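Local coordinates for protein orotidine 5'-phosphate decarboxylase (Sulfolobus solfataricus, PDB 4DBD) that probably catalyses the decarboxylation of orotidine 5'-phosphate to UMP, the final step of de novo UMP biosynthesis, working as a homodimer, at residues A[4-10]-A[25-31]; A[137-143]-A[159-164]; A[89-95]-A[130-134]. All coordinates share one frame; numbering follows the deposited sequence.

Contact 1. Residues A[4-10]-A[25-31]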
loop_
_atom_site.group_PDB
_atom_site.type_symbol
_atom_site.label_atom_id
_atom_site.label_comp_id
_atom_site.label_asym_id
_atom_site.label_seq_id
_atom_site.Cartn_x
_atom_site.Cartn_y
_atom_site.Cartn_z
ATOM N N SER A 4 -3.467 12.931 25.902
ATOM C CA SER A 4 -3.926 13.149 24.535
ATOM C C SER A 4 -4.485 11.882 23.903
ATOM O O SER A 4 -4.070 10.767 24.225
ATOM C CB SER A 4 -2.795 13.709 23.662
ATOM O OG SER A 4 -3.255 13.969 22.341
ATOM N N ARG A 5 -5.429 12.079 22.990
ATOM C CA ARG A 5 -6.064 10.999 22.264
ATOM C C ARG A 5 -5.710 11.133 20.798
ATOM O O ARG A 5 -6.331 10.487 19.944
ATOM C CB ARG A 5 -7.573 11.124 22.400
ATOM C CG ARG A 5 -8.084 11.004 23.813
ATOM C CD ARG A 5 -8.245 9.556 24.174
ATOM N NE ARG A 5 -9.018 9.377 25.397
ATOM C CZ ARG A 5 -9.915 8.413 25.570
ATOM N NH1 ARG A 5 -10.150 7.544 24.592
ATOM N NH2 ARG A 5 -10.579 8.317 26.715
ATOM N N VAL A 6 -4.747 11.998 20.506
ATOM C CA VAL A 6 -4.410 12.311 19.118
ATOM C C VAL A 6 -3.190 11.558 18.600
ATOM O O VAL A 6 -2.152 11.490 19.264
ATOM C CB VAL A 6 -4.165 13.816 18.906
ATOM C CG1 VAL A 6 -3.647 14.075 17.503
ATOM C CG2 VAL A 6 -5.435 14.613 19.169
ATOM N N ILE A 7 -3.325 10.990 17.405
ATOM C CA ILE A 7 -2.181 10.432 16.695
ATOM C C ILE A 7 -1.896 11.355 15.516
ATOM O O ILE A 7 -2.759 11.540 14.650
ATOM C CB ILE A 7 -2.459 8.994 16.176
ATOM C CG1 ILE A 7 -2.585 8.013 17.344
ATOM C CG2 ILE A 7 -1.345 8.552 15.227
ATOM C CD1 ILE A 7 -3.187 6.680 16.967
ATOM N N LEU A 8 -0.710 11.956 15.488
ATOM C CA LEU A 8 -0.353 12.851 14.395
ATOM C C LEU A 8 -0.092 12.068 13.120
ATOM O O LEU A 8 0.756 11.175 13.096
ATOM C CB LEU A 8 0.892 13.687 14.731
ATOM C CG LEU A 8 1.440 14.555 13.597
ATOM C CD1 LEU A 8 0.394 15.593 13.153
ATOM C CD2 LEU A 8 2.749 15.251 13.987
ATOM N N ALA A 9 -0.804 12.411 12.051
ATOM C CA ALA A 9 -0.510 11.803 10.760
ATOM C C ALA A 9 0.527 12.669 10.089
ATOM O O ALA A 9 0.195 13.687 9.466
ATOM C CB ALA A 9 -1.766 11.683 9.899
ATOM N N MET A 10 1.792 12.302 10.251
ATOM C CA MET A 10 2.853 13.117 9.685
ATOM C C MET A 10 3.096 12.741 8.237
ATOM O O MET A 10 3.967 11.928 7.929
ATOM C CB MET A 10 4.136 13.021 10.510
ATOM C CG MET A 10 5.169 14.042 10.092
ATOM S SD MET A 10 6.336 14.434 11.410
ATOM C CE MET A 10 7.116 12.832 11.632
ATOM N N GLU A 25 2.056 15.461 24.285
ATOM C CA GLU A 25 0.682 15.861 23.999
ATOM C C GLU A 25 0.144 15.146 22.766
ATOM O O GLU A 25 -0.781 15.627 22.104
ATOM C CB GLU A 25 0.592 17.368 23.848
ATOM C CG GLU A 25 0.779 18.064 25.170
ATOM C CD GLU A 25 1.201 19.498 25.008
ATOM O OE1 GLU A 25 0.307 20.356 24.848
ATOM O OE2 GLU A 25 2.423 19.761 25.042
ATOM N N LEU A 26 0.745 13.995 22.480
ATOM C CA LEU A 26 0.260 13.068 21.470
ATOM C C LEU A 26 0.261 11.702 22.103
ATOM O O LEU A 26 1.075 11.432 22.990
ATOM C CB LEU A 26 1.199 13.028 20.265
ATOM C CG LEU A 26 1.215 14.214 19.308
ATOM C CD1 LEU A 26 2.304 14.044 18.266
ATOM C CD2 LEU A 26 -0.140 14.352 18.643
ATOM N N TYR A 27 -0.638 10.829 21.662
ATOM C CA TYR A 27 -0.494 9.423 21.998
ATOM C C TYR A 27 0.547 8.776 21.091
ATOM O O TYR A 27 1.352 7.947 21.531
ATOM C CB TYR A 27 -1.812 8.680 21.862
ATOM C CG TYR A 27 -1.621 7.190 21.935
ATOM C CD1 TYR A 27 -1.476 6.549 23.159
ATOM C CD2 TYR A 27 -1.566 6.421 20.782
ATOM C CE1 TYR A 27 -1.297 5.185 23.232
ATOM C CE2 TYR A 27 -1.385 5.050 20.848
ATOM C CZ TYR A 27 -1.250 4.441 22.075
ATOM O OH TYR A 27 -1.073 3.083 22.153
ATOM N N GLY A 28 0.520 9.156 19.818
ATOM C CA GLY A 28 1.396 8.554 18.836
ATOM C C GLY A 28 1.593 9.433 17.621
ATOM O O GLY A 28 0.981 10.506 17.478
ATOM N N ILE A 29 2.452 8.963 16.729
ATOM C CA ILE A 29 2.727 9.626 15.474
ATOM C C ILE A 29 2.639 8.555 14.400
ATOM O O ILE A 29 3.217 7.471 14.549
ATOM C CB ILE A 29 4.141 10.212 15.464
ATOM C CG1 ILE A 29 4.235 11.354 16.473
ATOM C CG2 ILE A 29 4.516 10.662 14.064
ATOM C CD1 ILE A 29 5.652 11.788 16.776
ATOM N N LYS A 30 1.900 8.847 13.338
ATOM C CA LYS A 30 1.704 7.898 12.245
ATOM C C LYS A 30 2.484 8.386 11.024
ATOM O O LYS A 30 2.193 9.442 10.457
ATOM C CB LYS A 30 0.214 7.732 11.912
ATOM C CG LYS A 30 -0.077 6.649 10.865
ATOM C CD LYS A 30 -1.574 6.499 10.591
ATOM C CE LYS A 30 -2.122 7.611 9.707
ATOM N NZ LYS A 30 -1.677 7.504 8.295
ATOM N N VAL A 31 3.486 7.602 10.636
ATOM C CA VAL A 31 4.397 7.950 9.557
ATOM C C VAL A 31 3.947 7.303 8.252
ATOM O O VAL A 31 3.775 6.091 8.200
ATOM C CB VAL A 31 5.817 7.437 9.880
ATOM C CG1 VAL A 31 6.769 7.776 8.759
ATOM C CG2 VAL A 31 6.307 8.013 11.207
#
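Leu8 and Lys30 meet through a short backbone bond, from Lys30 N to Leu8 O at 2.6 Å, that is almost straight at the hydrogen. It belongs to a parallel ladder between strands 6-10 and 28-31, whose axes differ in direction by 26°. Leu8 N donates to Gly28 O (3.0 Å) and Met10 N to Lys30 O (2.9 Å), while Tyr27 N reaches Val6 O (2.9 Å) just before the second strand begins. Ile7, Ala9 and Lys30 share one face of the sheet; Leu8, Met10, Ile29 and Val31 share the other.

Lys30 can be followed outward. Its CB lies 3.8 Å from Ile7 CG2, the two side chains running nearly perpendicular, and it also rests near Leu8 O. CG stands anti to the backbone N (chi1 -174°), and the chain then runs straight through CD before bending at chi3 (77°) and again at chi4. The bend sets CE 4.1 Å from Ala9 CB, and NZ ends in a salt bridge with Asp59, a predicted active-site residue. Lys30 is itself a predicted substrate-binding residue.

Beside Ile7, the Tyr27 ring receives Ile7 CG1 at its edge, in the ring plane, 3.9 Å from Tyr27 CD2. The ring also stacks with Tyr183, and its hydroxyl bonds to Glu55. Near Leu8 and Val6, Leu26 CD1 lies 3.8 Å from Leu8 CB, and Leu26 CD2 touches Val6 CG1; helix 196-210 packs on both Val6 and Leu26. Ser4 OG accepts from Val6 N in an ST turn and also bonds to Asn204. With helix 16-22 between them in the chain, the strands form the first beta-alpha-beta unit of a TIM barrel, directing Lys30 toward the predicted active site.

Contact 2. Residues A[137-143]-A[159-164]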
loop_
_atom_site.group_PDB
_atom_site.type_symbol
_atom_site.label_atom_id
_atom_site.label_comp_id
_atom_site.label_asym_id
_atom_site.label_seq_id
_atom_site.Cartn_x
_atom_site.Cartn_y
_atom_site.Cartn_z
ATOM N N LYS A 137 -3.506 -5.936 17.219
ATOM C CA LYS A 137 -3.556 -5.032 18.369
ATOM C C LYS A 137 -4.726 -4.062 18.205
ATOM O O LYS A 137 -5.444 -3.763 19.165
ATOM C CB LYS A 137 -2.255 -4.240 18.474
ATOM C CG LYS A 137 -2.321 -3.043 19.428
ATOM C CD LYS A 137 -1.809 -3.381 20.819
ATOM C CE LYS A 137 -1.899 -2.166 21.751
ATOM N NZ LYS A 137 -1.880 -0.884 20.999
ATOM N N GLY A 138 -4.921 -3.594 16.977
ATOM C CA GLY A 138 -5.893 -2.549 16.711
ATOM C C GLY A 138 -6.485 -2.595 15.319
ATOM O O GLY A 138 -6.080 -3.409 14.476
ATOM N N ILE A 139 -7.454 -1.713 15.083
ATOM C CA ILE A 139 -8.093 -1.591 13.783
ATOM C C ILE A 139 -8.338 -0.129 13.478
ATOM O O ILE A 139 -8.527 0.689 14.387
ATOM C CB ILE A 139 -9.435 -2.369 13.704
ATOM C CG1 ILE A 139 -10.354 -1.943 14.839
ATOM C CG2 ILE A 139 -9.173 -3.887 13.739
ATOM C CD1 ILE A 139 -11.711 -2.647 14.825
ATOM N N VAL A 140 -8.323 0.194 12.191
ATOM C CA VAL A 140 -8.530 1.554 11.735
ATOM C C VAL A 140 -9.975 1.666 11.256
ATOM O O VAL A 140 -10.369 0.964 10.332
ATOM C CB VAL A 140 -7.563 1.891 10.565
ATOM C CG1 VAL A 140 -7.720 3.348 10.129
ATOM C CG2 VAL A 140 -6.124 1.603 10.954
ATOM N N VAL A 141 -10.771 2.514 11.908
ATOM C CA VAL A 141 -12.161 2.731 11.493
ATOM C C VAL A 141 -12.393 4.219 11.232
ATOM O O VAL A 141 -12.273 5.041 12.143
ATOM C CB VAL A 141 -13.171 2.235 12.541
ATOM C CG1 VAL A 141 -14.574 2.280 11.951
ATOM C CG2 VAL A 141 -12.828 0.817 12.984
ATOM N N GLY A 142 -12.731 4.551 9.987
ATOM C CA GLY A 142 -12.839 5.936 9.540
ATOM C C GLY A 142 -13.650 6.872 10.422
ATOM O O GLY A 142 -14.727 6.509 10.906
ATOM N N GLY A 143 -13.137 8.089 10.611
ATOM C CA GLY A 143 -13.761 9.074 11.485
ATOM C C GLY A 143 -15.007 9.737 10.912
ATOM O O GLY A 143 -15.784 10.347 11.650
ATOM N N MET A 159 -10.151 -4.362 21.407
ATOM C CA MET A 159 -9.270 -3.850 20.372
ATOM C C MET A 159 -9.004 -2.357 20.539
ATOM O O MET A 159 -9.895 -1.615 20.965
ATOM C CB MET A 159 -9.954 -4.060 19.024
ATOM C CG MET A 159 -9.026 -3.949 17.857
ATOM S SD MET A 159 -8.209 -5.521 17.665
ATOM C CE MET A 159 -9.575 -6.518 17.111
ATOM N N THR A 160 -7.788 -1.908 20.212
ATOM C CA THR A 160 -7.548 -0.473 20.042
ATOM C C THR A 160 -8.175 -0.012 18.728
ATOM O O THR A 160 -7.893 -0.562 17.663
ATOM C CB THR A 160 -6.045 -0.126 20.047
ATOM O OG1 THR A 160 -5.465 -0.578 21.275
ATOM C CG2 THR A 160 -5.824 1.383 19.912
ATOM N N ILE A 161 -9.024 1.005 18.803
ATOM C CA ILE A 161 -9.654 1.554 17.611
ATOM C C ILE A 161 -9.077 2.934 17.349
ATOM O O ILE A 161 -9.067 3.786 18.227
ATOM C CB ILE A 161 -11.197 1.590 17.759
ATOM C CG1 ILE A 161 -11.727 0.161 17.925
ATOM C CG2 ILE A 161 -11.855 2.306 16.577
ATOM C CD1 ILE A 161 -13.253 0.023 17.891
ATOM N N VAL A 162 -8.559 3.131 16.140
ATOM C CA VAL A 162 -7.968 4.410 15.748
ATOM C C VAL A 162 -8.736 4.929 14.546
ATOM O O VAL A 162 -9.148 4.149 13.669
ATOM C CB VAL A 162 -6.460 4.286 15.432
ATOM C CG1 VAL A 162 -5.693 3.882 16.689
ATOM C CG2 VAL A 162 -6.227 3.298 14.289
ATOM N N SER A 163 -8.974 6.238 14.531
ATOM C CA SER A 163 -9.901 6.815 13.561
ATOM C C SER A 163 -9.355 8.062 12.901
ATOM O O SER A 163 -9.261 9.112 13.529
ATOM C CB SER A 163 -11.230 7.163 14.239
ATOM O OG SER A 163 -11.897 6.003 14.686
ATOM N N PRO A 164 -9.018 7.949 11.612
ATOM C CA PRO A 164 -8.556 9.093 10.827
ATOM C C PRO A 164 -9.752 9.808 10.229
ATOM O O PRO A 164 -10.884 9.458 10.550
ATOM C CB PRO A 164 -7.699 8.441 9.735
ATOM C CG PRO A 164 -8.288 7.074 9.556
ATOM C CD PRO A 164 -8.966 6.685 10.854
#
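Ile139 sits between Thr160 and Val162 in a parallel pairing of strands 138-141 and 160-163, whose axes approach to 4.7 Å at 28°: its N donates to Thr160 O at 2.9 Å and its O receives Val162 N at 3.0 Å. The ladder continues from Val141 N to Val162 O. Past the ladder, a separate backbone bond from Gly143 N to Pro164 O, 2.6 Å long but noticeably bent at the hydrogen, ties the residues that follow. Gly138 CA lies so near Thr160 O that a side chain at this position would collide with that oxygen, which favours glycine here.

On one face Val140 uses both branches. CG2 meets Val162 CG2 at 3.7 Å, the two side chains meeting at a slant, and CG1 lies 3.6 Å from Pro164 CD, the Pro164 side chain running nearly perpendicular to that of Val140. Together with helix 146-155 the two strands make one beta-alpha-beta unit of the TIM barrel, and Pro164, which follows Ser163, is a predicted substrate-binding residue.

The opposite face turns toward that helix. Ile139 and Ile161 run alongside each other in the same direction, with their CG1 atoms 4.0 Å apart. Ile139 holds CG1 in the crowded position between backbone N and carbonyl carbon (chi1 54°), where the same atom also meets Met159 CG. Val141 CG2 touches Ile161 CG2, and Ser163 OG donates to Val141 O at 2.7 Å, in the carbonyl plane. At the other end of the ladder Lys137 bends its chain past Thr160 OG1 and places NZ in a salt bridge with Glu55.

Contact 3. Residues A[89-95]-A[130-134]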
loop_
_atom_site.group_PDB
_atom_site.type_symbol
_atom_site.label_atom_id
_atom_site.label_comp_id
_atom_site.label_asym_id
_atom_site.label_seq_id
_atom_site.Cartn_x
_atom_site.Cartn_y
_atom_site.Cartn_z
ATOM N N GLY A 89 -6.706 -10.298 3.058
ATOM C CA GLY A 89 -6.985 -11.636 3.534
ATOM C C GLY A 89 -5.845 -12.266 4.307
ATOM O O GLY A 89 -4.784 -11.658 4.520
ATOM N N VAL A 90 -6.051 -13.514 4.715
ATOM C CA VAL A 90 -5.163 -14.135 5.692
ATOM C C VAL A 90 -4.087 -15.024 5.058
ATOM O O VAL A 90 -2.902 -14.716 5.112
ATOM C CB VAL A 90 -5.987 -14.929 6.738
ATOM C CG1 VAL A 90 -5.070 -15.690 7.715
ATOM C CG2 VAL A 90 -6.943 -13.990 7.483
ATOM N N LYS A 91 -4.499 -16.126 4.443
ATOM C CA LYS A 91 -3.540 -17.133 4.004
ATOM C C LYS A 91 -2.554 -16.605 2.972
ATOM O O LYS A 91 -2.950 -16.187 1.879
ATOM C CB LYS A 91 -4.272 -18.366 3.459
ATOM C CG LYS A 91 -4.734 -19.332 4.537
ATOM C CD LYS A 91 -5.499 -18.589 5.623
ATOM C CE LYS A 91 -6.666 -19.401 6.174
ATOM N NZ LYS A 91 -7.719 -18.502 6.761
ATOM N N GLY A 92 -1.269 -16.613 3.322
ATOM C CA GLY A 92 -0.228 -16.198 2.395
ATOM C C GLY A 92 -0.062 -14.686 2.334
ATOM O O GLY A 92 0.671 -14.162 1.492
ATOM N N SER A 93 -0.748 -13.984 3.227
ATOM C CA SER A 93 -0.643 -12.527 3.298
ATOM C C SER A 93 -0.588 -12.094 4.761
ATOM O O SER A 93 0.485 -12.054 5.358
ATOM C CB SER A 93 -1.796 -11.874 2.537
ATOM O OG SER A 93 -1.729 -10.458 2.580
ATOM N N LEU A 94 -1.734 -11.804 5.369
ATOM C CA LEU A 94 -1.698 -11.328 6.747
ATOM C C LEU A 94 -1.188 -12.349 7.775
ATOM O O LEU A 94 -0.587 -11.959 8.784
ATOM C CB LEU A 94 -3.047 -10.741 7.166
ATOM C CG LEU A 94 -3.403 -9.428 6.467
ATOM C CD1 LEU A 94 -4.862 -9.095 6.722
ATOM C CD2 LEU A 94 -2.485 -8.276 6.934
ATOM N N ASP A 95 -1.408 -13.643 7.552
ATOM C CA ASP A 95 -0.899 -14.605 8.539
ATOM C C ASP A 95 0.626 -14.552 8.647
ATOM O O ASP A 95 1.181 -14.543 9.747
ATOM C CB ASP A 95 -1.425 -16.043 8.329
ATOM C CG ASP A 95 -1.076 -16.628 6.962
ATOM O OD1 ASP A 95 -0.363 -15.985 6.166
ATOM O OD2 ASP A 95 -1.508 -17.770 6.694
ATOM N N VAL A 130 -11.675 -11.565 8.801
ATOM C CA VAL A 130 -10.225 -11.433 8.723
ATOM C C VAL A 130 -9.680 -10.916 10.049
ATOM O O VAL A 130 -8.689 -11.435 10.578
ATOM C CB VAL A 130 -9.810 -10.514 7.566
ATOM C CG1 VAL A 130 -8.336 -10.226 7.634
ATOM C CG2 VAL A 130 -10.174 -11.157 6.234
ATOM N N ILE A 131 -10.319 -9.884 10.595
ATOM C CA ILE A 131 -9.842 -9.309 11.850
ATOM C C ILE A 131 -9.927 -10.327 12.984
ATOM O O ILE A 131 -9.022 -10.431 13.809
ATOM C CB ILE A 131 -10.606 -8.010 12.206
ATOM C CG1 ILE A 131 -10.255 -6.921 11.186
ATOM C CG2 ILE A 131 -10.275 -7.558 13.612
ATOM C CD1 ILE A 131 -11.189 -5.708 11.214
ATOM N N ARG A 132 -11.014 -11.087 13.019
ATOM C CA ARG A 132 -11.156 -12.142 14.025
ATOM C C ARG A 132 -10.077 -13.230 13.952
ATOM O O ARG A 132 -9.568 -13.665 14.982
ATOM C CB ARG A 132 -12.547 -12.764 13.945
ATOM C CG ARG A 132 -13.640 -11.818 14.364
ATOM C CD ARG A 132 -14.995 -12.345 13.931
ATOM N NE ARG A 132 -16.068 -11.454 14.345
ATOM C CZ ARG A 132 -17.095 -11.115 13.572
ATOM N NH1 ARG A 132 -17.198 -11.606 12.343
ATOM N NH2 ARG A 132 -18.020 -10.291 14.035
ATOM N N GLU A 133 -9.723 -13.663 12.745
ATOM C CA GLU A 133 -8.671 -14.672 12.588
ATOM C C GLU A 133 -7.299 -14.156 13.014
ATOM O O GLU A 133 -6.541 -14.855 13.679
ATOM C CB GLU A 133 -8.593 -15.167 11.143
ATOM C CG GLU A 133 -9.700 -16.110 10.737
ATOM C CD GLU A 133 -9.531 -16.608 9.316
ATOM O OE1 GLU A 133 -8.423 -16.443 8.759
ATOM O OE2 GLU A 133 -10.505 -17.155 8.751
ATOM N N ILE A 134 -6.984 -12.926 12.621
ATOM C CA ILE A 134 -5.654 -12.358 12.825
ATOM C C ILE A 134 -5.455 -11.839 14.242
ATOM O O ILE A 134 -4.372 -11.966 14.805
ATOM C CB ILE A 134 -5.372 -11.227 11.802
ATOM C CG1 ILE A 134 -5.257 -11.817 10.393
ATOM C CG2 ILE A 134 -4.103 -10.454 12.165
ATOM C CD1 ILE A 134 -3.966 -12.601 10.152
#
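Val90 turns CG2 into the groove between Val130 and Ile134, 4.0 Å from Val130 CG1 and equally far from Ile134 CG1; the same Val90 CG2 lies 3.1 Å from Glu133 OE1. Leu94 adds two contacts: its CB lies 3.6 Å from Ile134 CD1, and its CD1 meets Val130 CG1 at 3.8 Å. At the exposed rim of this apolar patch Lys91 NZ and Glu133 OE1 form a salt bridge at 3.0 Å whose hydrogen bond is weak. An alanine in place of Val90 is likely to open a gap beside Val130 and Ile134 and leave the Glu133 carboxylate without its apolar neighbour, freer to shift.

Further out, the first turn of helix 90-103 is held by bonds within the segment. Val90 O accepts from Ser93 N and, in a wider pi-type turn, from Asp95 N, on opposite faces of its plane; Gly92 N donates to Asp95 OD1. Ser93 OG bonds to the backbone of Asp64, while Lys91 makes backbone hydrogen bonds to the second subunit. The helix segments cross at 65° with their axes 11.2 Å apart, a distance spanned mostly by side chains. Cohesion therefore probably comes mainly from the largely buried aliphatic groups, with the exposed charge pair contributing little.

Overall arrangement
From the N terminus, contact 1 closes first, pairing strands 6-10 and 28-32 with helix 16-22 in the connection between them. Contact 3 follows, joining helices 90-103 and 124-134, which flank strand 107-113 in the chain and pack on it from outside the barrel. Contact 2 closes last, pairing strands 138-141 and 160-163. The three loops run in series, without nesting or crossing. Contacts 1 and 2 belong to the same closed sheet and touch where Ile7 CD1 meets Val162 CG1 at 3.8 Å. Helix 124-134 leads directly into strand 138-141, and its Ile131 packs on Ile139 and Met159, joining contact 3 to contact 2. Contacts 1 and 3 lie on opposite sides of the chain centre, their own centres about 27 Å apart.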